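Tail fiber protein (Acinetobacter phage AM24, PDB 5W5P) forms a trimeric tailspike that probably recognises, and may degrade, the capsular polysaccharide of its Acinetobacter baumannii host. Local coordinates at residues G234-I239 with N265-C270; K458-S463 with V599-T604; G468-V473 with L579-G584. All coordinates share one frame; numbering follows the deposited sequence.

In the fold
Contact 1 belongs to the long parallel beta-helix, whereas contacts 2 and 3 lie in the antiparallel C-terminal domain, on the other side of the chain's centre; the centres of contacts 1 and 2 are about 68 Å apart. Contact 1 is largely buried, with R235 and H266 turned to a second subunit and Y236 and L267 on the other face of the strands. Contacts 2 and 3 are only partly buried, their centres about 11 Å apart. They belong to two different sheets that meet through hydroxyl, imidazole and aliphatic contacts. Charged ends at their margins pair with residues beyond the segments (E459 with K598, K581 with E572). Contact 2 also touches the second subunit, but no other chain touches contact 3.

Contact 1: G234-I239 with N265-C270; sequences GRYLRI and NHLALC
R235 reaches H266 through a bend at chi2 (-77°), which sets R235 CD 3.7 Å from H266 O. R235 NH1 donates a weak hydrogen bond to H266 O, 2.8 Å away near the guanidinium plane, while A268 CB covers one guanidinium face at 3.4 Å from R235 NH2. H266 O also accepts Y236 N, so two donors grip it, and a water accepting from R235 NH1 donates to L267 O. On the reverse side of the strands, Y236 has CG anti to the carbonyl carbon (chi1 -62°); its side chain lies beside that of L267, pointing the same way, with Y236 CD1 3.5 Å from L267 CD2. N265 OD1 sits at the tyrosine edge and takes bonds from G234 N (2.8 Å) and a second water, which lies close to Y236 OH. L269 CD1 covers one face of the R238 guanidinium. The pairing is parallel and in register, the strand axes 4° apart, as in successive coils of a parallel beta-helix. R235 NH2 bonds G160 O and I158 O of the second subunit, and H266 NE2 bonds its E203. Strands 209-211 and 288-290 continue the ladder on either side, while Y236 packs against F210 and strand 241-244.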
loop_
_atom_site.group_PDB
_atom_site.type_symbol
_atom_site.label_atom_id
_atom_site.label_comp_id
_atom_site.label_asym_id
_atom_site.label_seq_id
_atom_site.Cartn_x
_atom_site.Cartn_y
_atom_site.Cartn_z
ATOM N N GLY A 234 -7.569 -7.575 17.399
ATOM C CA GLY A 234 -8.055 -7.321 18.740
ATOM C C GLY A 234 -8.954 -6.111 18.871
ATOM O O GLY A 234 -8.935 -5.214 18.023
ATOM N N ARG A 235 -9.762 -6.092 19.928
ATOM C CA ARG A 235 -10.562 -4.935 20.302
ATOM C C ARG A 235 -9.888 -4.243 21.479
ATOM O O ARG A 235 -9.456 -4.905 22.430
ATOM C CB ARG A 235 -11.990 -5.344 20.672
ATOM C CG ARG A 235 -13.048 -4.278 20.372
ATOM C CD ARG A 235 -13.050 -3.155 21.402
ATOM N NE ARG A 235 -14.197 -2.264 21.242
ATOM C CZ ARG A 235 -14.323 -1.348 20.283
ATOM N NH1 ARG A 235 -13.361 -1.171 19.387
ATOM N NH2 ARG A 235 -15.412 -0.596 20.224
ATOM N N TYR A 236 -9.793 -2.916 21.408
ATOM C CA TYR A 236 -9.172 -2.112 22.454
ATOM C C TYR A 236 -10.119 -0.980 22.807
ATOM O O TYR A 236 -10.466 -0.167 21.944
ATOM C CB TYR A 236 -7.816 -1.562 22.007
ATOM C CG TYR A 236 -6.806 -2.633 21.693
ATOM C CD1 TYR A 236 -6.806 -3.276 20.463
ATOM C CD2 TYR A 236 -5.851 -3.001 22.624
ATOM C CE1 TYR A 236 -5.881 -4.254 20.173
ATOM C CE2 TYR A 236 -4.922 -3.980 22.345
ATOM C CZ TYR A 236 -4.941 -4.604 21.121
ATOM O OH TYR A 236 -4.020 -5.583 20.850
ATOM N N LEU A 237 -10.529 -0.928 24.069
ATOM C CA LEU A 237 -11.533 0.016 24.534
ATOM C C LEU A 237 -10.994 0.734 25.761
ATOM O O LEU A 237 -10.647 0.088 26.758
ATOM C CB LEU A 237 -12.848 -0.707 24.844
ATOM C CG LEU A 237 -14.028 0.110 25.376
ATOM C CD1 LEU A 237 -14.338 1.296 24.465
ATOM C CD2 LEU A 237 -15.242 -0.786 25.534
ATOM N N ARG A 238 -10.914 2.064 25.676
ATOM C CA ARG A 238 -10.468 2.922 26.779
ATOM C C ARG A 238 -9.105 2.483 27.311
ATOM O O ARG A 238 -8.858 2.458 28.520
ATOM C CB ARG A 238 -11.515 2.973 27.896
ATOM C CG ARG A 238 -12.866 3.503 27.427
ATOM C CD ARG A 238 -13.848 3.663 28.568
ATOM N NE ARG A 238 -15.182 4.024 28.090
ATOM C CZ ARG A 238 -16.118 3.141 27.748
ATOM N NH1 ARG A 238 -15.868 1.841 27.831
ATOM N NH2 ARG A 238 -17.310 3.555 27.329
ATOM N N ILE A 239 -8.204 2.151 26.386
ATOM C CA ILE A 239 -6.835 1.764 26.700
ATOM C C ILE A 239 -5.941 2.987 26.551
ATOM O O ILE A 239 -5.972 3.669 25.520
ATOM C CB ILE A 239 -6.365 0.610 25.796
ATOM C CG1 ILE A 239 -7.205 -0.640 26.083
ATOM C CG2 ILE A 239 -4.859 0.362 25.949
ATOM C CD1 ILE A 239 -6.744 -1.429 27.295
ATOM N N ASN A 265 -7.327 -3.956 13.699
ATOM C CA ASN A 265 -7.871 -3.939 15.050
ATOM C C ASN A 265 -9.096 -3.036 15.110
ATOM O O ASN A 265 -9.411 -2.308 14.166
ATOM C CB ASN A 265 -6.833 -3.464 16.074
ATOM C CG ASN A 265 -5.664 -4.411 16.201
ATOM O OD1 ASN A 265 -5.811 -5.542 16.676
ATOM N ND2 ASN A 265 -4.488 -3.956 15.779
ATOM N N HIS A 266 -9.780 -3.085 16.250
ATOM C CA HIS A 266 -10.937 -2.241 16.530
ATOM C C HIS A 266 -10.594 -1.388 17.753
ATOM O O HIS A 266 -10.701 -1.845 18.893
ATOM C CB HIS A 266 -12.190 -3.093 16.764
ATOM C CG HIS A 266 -12.488 -4.055 15.654
ATOM N ND1 HIS A 266 -13.490 -3.841 14.732
ATOM C CD2 HIS A 266 -11.926 -5.243 15.328
ATOM C CE1 HIS A 266 -13.528 -4.851 13.881
ATOM N NE2 HIS A 266 -12.588 -5.716 14.221
ATOM N N LEU A 267 -10.169 -0.148 17.513
ATOM C CA LEU A 267 -9.770 0.767 18.576
ATOM C C LEU A 267 -10.891 1.755 18.859
ATOM O O LEU A 267 -11.472 2.335 17.938
ATOM C CB LEU A 267 -8.499 1.538 18.207
ATOM C CG LEU A 267 -7.344 0.764 17.569
ATOM C CD1 LEU A 267 -6.141 1.662 17.391
ATOM C CD2 LEU A 267 -6.979 -0.448 18.409
ATOM N N ALA A 268 -11.190 1.950 20.137
ATOM C CA ALA A 268 -12.231 2.889 20.523
ATOM C C ALA A 268 -11.862 3.530 21.851
ATOM O O ALA A 268 -11.515 2.826 22.807
ATOM C CB ALA A 268 -13.592 2.194 20.621
ATOM N N LEU A 269 -11.927 4.862 21.891
ATOM C CA LEU A 269 -11.750 5.635 23.121
ATOM C C LEU A 269 -10.381 5.406 23.751
ATOM O O LEU A 269 -10.219 5.534 24.965
ATOM C CB LEU A 269 -12.862 5.329 24.124
ATOM C CG LEU A 269 -14.261 5.672 23.610
ATOM C CD1 LEU A 269 -15.345 5.033 24.472
ATOM C CD2 LEU A 269 -14.423 7.178 23.559
ATOM N N CYS A 270 -9.385 5.071 22.936
ATOM C CA CYS A 270 -8.020 4.905 23.415
ATOM C C CYS A 270 -7.313 6.255 23.448
ATOM O O CYS A 270 -7.533 7.103 22.579
ATOM C CB CYS A 270 -7.250 3.924 22.528
ATOM S SG CYS A 270 -8.022 2.288 22.367
HETATM O O HOH W 1 -13.440 0.495 16.752
HETATM O O HOH W 2 -4.289 -6.883 18.681
#

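Contact 2: K458-S463 with V599-T604; sequences KEFLSS and VFSSTT
F460 and V599 form a hydrogen-bonded antiparallel pair, and the edge of the F460 ring meets the partner strand. F460 CG stands anti to the carbonyl carbon (chi1 -63°), which puts it beside the backbone N. V599 O lies in the ring plane at the edge, 3.7 Å from F460 CD2, and S601 OG approaches the same CD2 obliquely at 4.1 Å. That hydroxyl is itself tied to V473 O on strand 470-477, a bond that joins the two sheets. V599 turns its side chain to the same face, where it packs on H471.

On the opposite face, F600 has CG anti to the backbone N (chi1 -164°). The end of its side chain comes nearer to the other strand, and E459 CB meets the edge of the ring in plane, 3.8 Å from F600 CD1. The rest of the E459 chain runs out extended, and OE2 forms a salt bridge with K598.

Between the backbones, F460 N donates to V599 O and V599 N returns a bond to F460 O, both at 2.9 Å; K458 and S601 exchange a longer pair. F600 also packs on S612 of the second subunit. Within the chain, strand 451-461 borders a five-stranded antiparallel sheet whose inner face, bearing F460, V599 and S601, meets a second antiparallel sheet, a layering consistent with a beta-sandwich.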
loop_
_atom_site.group_PDB
_atom_site.type_symbol
_atom_site.label_atom_id
_atom_site.label_comp_id
_atom_site.label_asym_id
_atom_site.label_seq_id
_atom_site.Cartn_x
_atom_site.Cartn_y
_atom_site.Cartn_z
ATOM N N LYS A 458 16.007 13.822 -35.553
ATOM C CA LYS A 458 15.883 13.631 -36.990
ATOM C C LYS A 458 17.164 14.091 -37.668
ATOM O O LYS A 458 17.736 15.124 -37.307
ATOM C CB LYS A 458 14.678 14.394 -37.565
ATOM C CG LYS A 458 14.381 14.059 -39.022
ATOM C CD LYS A 458 13.018 14.559 -39.464
ATOM C CE LYS A 458 12.491 13.734 -40.629
ATOM N NZ LYS A 458 11.901 12.453 -40.132
ATOM N N GLU A 459 17.609 13.313 -38.647
ATOM C CA GLU A 459 18.789 13.637 -39.433
ATOM C C GLU A 459 18.356 14.319 -40.727
ATOM O O GLU A 459 17.447 13.838 -41.410
ATOM C CB GLU A 459 19.597 12.372 -39.723
ATOM C CG GLU A 459 20.525 12.474 -40.909
ATOM C CD GLU A 459 21.125 11.138 -41.289
ATOM O OE1 GLU A 459 20.641 10.526 -42.265
ATOM O OE2 GLU A 459 22.086 10.703 -40.622
ATOM N N PHE A 460 18.991 15.446 -41.043
ATOM C CA PHE A 460 18.731 16.202 -42.270
ATOM C C PHE A 460 20.026 16.230 -43.076
ATOM O O PHE A 460 20.851 17.133 -42.912
ATOM C CB PHE A 460 18.238 17.627 -41.970
ATOM C CG PHE A 460 16.921 17.676 -41.251
ATOM C CD1 PHE A 460 15.731 17.704 -41.958
ATOM C CD2 PHE A 460 16.875 17.702 -39.865
ATOM C CE1 PHE A 460 14.519 17.747 -41.296
ATOM C CE2 PHE A 460 15.666 17.747 -39.198
ATOM C CZ PHE A 460 14.488 17.768 -39.913
ATOM N N LEU A 461 20.206 15.235 -43.942
ATOM C CA LEU A 461 21.383 15.209 -44.799
ATOM C C LEU A 461 21.417 16.453 -45.679
ATOM O O LEU A 461 20.386 16.910 -46.179
ATOM C CB LEU A 461 21.388 13.944 -45.656
ATOM C CG LEU A 461 21.707 12.651 -44.897
ATOM C CD1 LEU A 461 21.276 11.422 -45.691
ATOM C CD2 LEU A 461 23.187 12.578 -44.548
ATOM N N SER A 462 22.617 17.014 -45.851
ATOM C CA SER A 462 22.745 18.243 -46.628
ATOM C C SER A 462 22.386 18.025 -48.092
ATOM O O SER A 462 21.836 18.929 -48.729
ATOM C CB SER A 462 24.163 18.799 -46.504
ATOM O OG SER A 462 24.434 19.188 -45.169
ATOM N N SER A 463 22.672 16.840 -48.637
ATOM C CA SER A 463 22.351 16.562 -50.032
ATOM C C SER A 463 20.860 16.677 -50.323
ATOM O O SER A 463 20.480 16.861 -51.484
ATOM C CB SER A 463 22.845 15.165 -50.412
ATOM O OG SER A 463 22.242 14.175 -49.594
ATOM N N VAL A 599 22.795 17.842 -40.819
ATOM C CA VAL A 599 22.420 18.519 -39.586
ATOM C C VAL A 599 21.573 17.539 -38.785
ATOM O O VAL A 599 20.487 17.140 -39.225
ATOM C CB VAL A 599 21.669 19.828 -39.857
ATOM C CG1 VAL A 599 21.090 20.386 -38.563
ATOM C CG2 VAL A 599 22.602 20.834 -40.511
ATOM N N PHE A 600 22.082 17.130 -37.622
ATOM C CA PHE A 600 21.368 16.236 -36.713
ATOM C C PHE A 600 20.708 17.083 -35.632
ATOM O O PHE A 600 21.392 17.699 -34.810
ATOM C CB PHE A 600 22.321 15.210 -36.106
ATOM C CG PHE A 600 21.627 14.042 -35.467
ATOM C CD1 PHE A 600 20.891 13.149 -36.231
ATOM C CD2 PHE A 600 21.712 13.839 -34.101
ATOM C CE1 PHE A 600 20.247 12.069 -35.633
ATOM C CE2 PHE A 600 21.077 12.760 -33.497
ATOM C CZ PHE A 600 20.345 11.875 -34.264
ATOM N N SER A 601 19.383 17.119 -35.628
ATOM C CA SER A 601 18.636 18.036 -34.780
ATOM C C SER A 601 17.940 17.265 -33.664
ATOM O O SER A 601 17.144 16.358 -33.931
ATOM C CB SER A 601 17.623 18.821 -35.608
ATOM O OG SER A 601 18.283 19.666 -36.538
ATOM N N SER A 602 18.239 17.634 -32.418
ATOM C CA SER A 602 17.543 17.125 -31.237
ATOM C C SER A 602 16.521 18.178 -30.821
ATOM O O SER A 602 16.857 19.138 -30.124
ATOM C CB SER A 602 18.527 16.833 -30.111
ATOM O OG SER A 602 19.377 15.748 -30.432
ATOM N N THR A 603 15.274 18.003 -31.252
ATOM C CA THR A 603 14.228 18.988 -31.011
ATOM C C THR A 603 13.453 18.640 -29.748
ATOM O O THR A 603 12.985 17.510 -29.595
ATOM C CB THR A 603 13.263 19.061 -32.195
ATOM O OG1 THR A 603 13.980 19.410 -33.383
ATOM C CG2 THR A 603 12.197 20.103 -31.927
ATOM N N THR A 604 13.317 19.614 -28.850
ATOM C CA THR A 604 12.487 19.480 -27.656
ATOM C C THR A 604 11.445 20.590 -27.672
ATOM O O THR A 604 11.797 21.772 -27.744
ATOM C CB THR A 604 13.326 19.550 -26.374
ATOM O OG1 THR A 604 14.279 18.482 -26.362
ATOM C CG2 THR A 604 12.430 19.416 -25.152
#

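Contact 3: G468-V473 with L579-G584; sequences GGVHTV and LLKLSG
The imidazole of H471, whose backbone pairs with L582, leads away from 579-584 and is held at its edge: H471 ND1 donates in the ring plane to T472 O (3.0 Å), although it sits above that carbonyl's own plane, and the other ring nitrogen, NE2, bonds S462 OG. Y585 meets the imidazole edge-to-face. CG stands anti to the backbone N (chi1 -153°). Both ring nitrogens thus have partners, which should fix the rotation of the ring.

The face carrying T472 and K581 is formed by aliphatic parts. The K581 chain extends straight beyond CG, with K581 CB 3.6 Å from V470 CG1 and K581 CG 3.9 Å from T472 OG1, crossing both side chains obliquely before NZ reaches a salt bridge with E572. T472 CG2 touches L579 CB at 3.9 Å.

Beside the H471 and L582 pair, V473 meets L582 at about a right angle, V473 CG2 4.0 Å from L582 CG. V473 CG2 lies between the backbone N and the carbonyl carbon, and packs 3.3 Å from L580 O. That oxygen also accepts V473 N at 2.7 Å, in the carbonyl plane. H471 and L582 exchange two further backbone bonds, yet the short strand segments run at 137°, well off antiparallel, perhaps a local twist.

This antiparallel pairing lies within the second sheet of what is probably a beta-sandwich. Strand 577-582 runs between 470-477 and 569-574, and 470-477 also pairs with 466-467 and 621-622. V473 and L582 both pack on M500 of strand 492-503, in the facing sheet.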
loop_
_atom_site.group_PDB
_atom_site.type_symbol
_atom_site.label_atom_id
_atom_site.label_comp_id
_atom_site.label_asym_id
_atom_site.label_seq_id
_atom_site.Cartn_x
_atom_site.Cartn_y
_atom_site.Cartn_z
ATOM N N GLY A 468 20.626 26.618 -51.756
ATOM C CA GLY A 468 21.035 28.012 -51.727
ATOM C C GLY A 468 21.289 28.590 -50.348
ATOM O O GLY A 468 20.806 29.681 -50.031
ATOM N N GLY A 469 22.043 27.872 -49.516
ATOM C CA GLY A 469 22.338 28.324 -48.174
ATOM C C GLY A 469 21.214 28.163 -47.175
ATOM O O GLY A 469 21.421 28.447 -45.988
ATOM N N VAL A 470 20.034 27.727 -47.606
ATOM C CA VAL A 470 18.904 27.479 -46.720
ATOM C C VAL A 470 18.891 25.998 -46.370
ATOM O O VAL A 470 18.765 25.142 -47.257
ATOM C CB VAL A 470 17.578 27.908 -47.363
ATOM C CG1 VAL A 470 16.423 27.645 -46.412
ATOM C CG2 VAL A 470 17.631 29.379 -47.745
ATOM N N HIS A 471 19.016 25.695 -45.079
ATOM C CA HIS A 471 19.124 24.328 -44.581
ATOM C C HIS A 471 17.907 24.006 -43.721
ATOM O O HIS A 471 17.610 24.729 -42.765
ATOM C CB HIS A 471 20.413 24.145 -43.776
ATOM C CG HIS A 471 20.933 22.743 -43.784
ATOM N ND1 HIS A 471 20.190 21.672 -43.335
ATOM C CD2 HIS A 471 22.121 22.234 -44.191
ATOM C CE1 HIS A 471 20.897 20.563 -43.467
ATOM N NE2 HIS A 471 22.072 20.876 -43.984
ATOM N N THR A 472 17.202 22.932 -44.069
ATOM C CA THR A 472 16.084 22.480 -43.255
ATOM C C THR A 472 16.619 21.938 -41.936
ATOM O O THR A 472 17.554 21.132 -41.920
ATOM C CB THR A 472 15.290 21.399 -43.991
ATOM O OG1 THR A 472 15.014 21.821 -45.332
ATOM C CG2 THR A 472 13.982 21.108 -43.277
ATOM N N VAL A 473 16.043 22.387 -40.824
ATOM C CA VAL A 473 16.583 22.056 -39.511
ATOM C C VAL A 473 15.609 21.272 -38.648
ATOM O O VAL A 473 16.031 20.705 -37.628
ATOM C CB VAL A 473 17.052 23.321 -38.763
ATOM C CG1 VAL A 473 18.344 23.816 -39.375
ATOM C CG2 VAL A 473 15.962 24.397 -38.755
ATOM N N LEU A 579 8.225 22.203 -42.573
ATOM C CA LEU A 579 9.679 22.144 -42.563
ATOM C C LEU A 579 10.218 23.490 -42.096
ATOM O O LEU A 579 9.969 24.515 -42.738
ATOM C CB LEU A 579 10.222 21.806 -43.953
ATOM C CG LEU A 579 9.538 20.709 -44.773
ATOM C CD1 LEU A 579 10.235 20.554 -46.115
ATOM C CD2 LEU A 579 9.527 19.386 -44.024
ATOM N N LEU A 580 10.943 23.489 -40.984
ATOM C CA LEU A 580 11.600 24.695 -40.495
ATOM C C LEU A 580 13.013 24.755 -41.063
ATOM O O LEU A 580 13.737 23.755 -41.052
ATOM C CB LEU A 580 11.628 24.713 -38.967
ATOM C CG LEU A 580 10.266 24.855 -38.278
ATOM C CD1 LEU A 580 9.672 23.487 -37.972
ATOM C CD2 LEU A 580 10.378 25.686 -37.009
ATOM N N LYS A 581 13.394 25.923 -41.579
ATOM C CA LYS A 581 14.654 26.075 -42.291
ATOM C C LYS A 581 15.369 27.345 -41.852
ATOM O O LYS A 581 14.737 28.354 -41.527
ATOM C CB LYS A 581 14.445 26.118 -43.809
ATOM C CG LYS A 581 13.379 25.180 -44.341
ATOM C CD LYS A 581 13.121 25.461 -45.807
ATOM C CE LYS A 581 12.150 24.469 -46.402
ATOM N NZ LYS A 581 12.061 24.658 -47.876
ATOM N N LEU A 582 16.700 27.287 -41.865
ATOM C CA LEU A 582 17.548 28.427 -41.555
ATOM C C LEU A 582 18.452 28.743 -42.741
ATOM O O LEU A 582 18.903 27.843 -43.456
ATOM C CB LEU A 582 18.398 28.168 -40.305
ATOM C CG LEU A 582 17.620 28.010 -38.999
ATOM C CD1 LEU A 582 18.541 27.581 -37.867
ATOM C CD2 LEU A 582 16.891 29.301 -38.648
ATOM N N SER A 583 18.718 30.031 -42.937
ATOM C CA SER A 583 19.527 30.508 -44.048
ATOM C C SER A 583 20.959 30.787 -43.590
ATOM O O SER A 583 21.321 30.601 -42.423
ATOM C CB SER A 583 18.895 31.755 -44.669
ATOM O OG SER A 583 18.709 32.771 -43.696
ATOM N N GLY A 584 21.783 31.236 -44.536
ATOM C CA GLY A 584 23.166 31.566 -44.247
ATOM C C GLY A 584 24.043 30.384 -43.897
ATOM O O GLY A 584 25.013 30.540 -43.149
#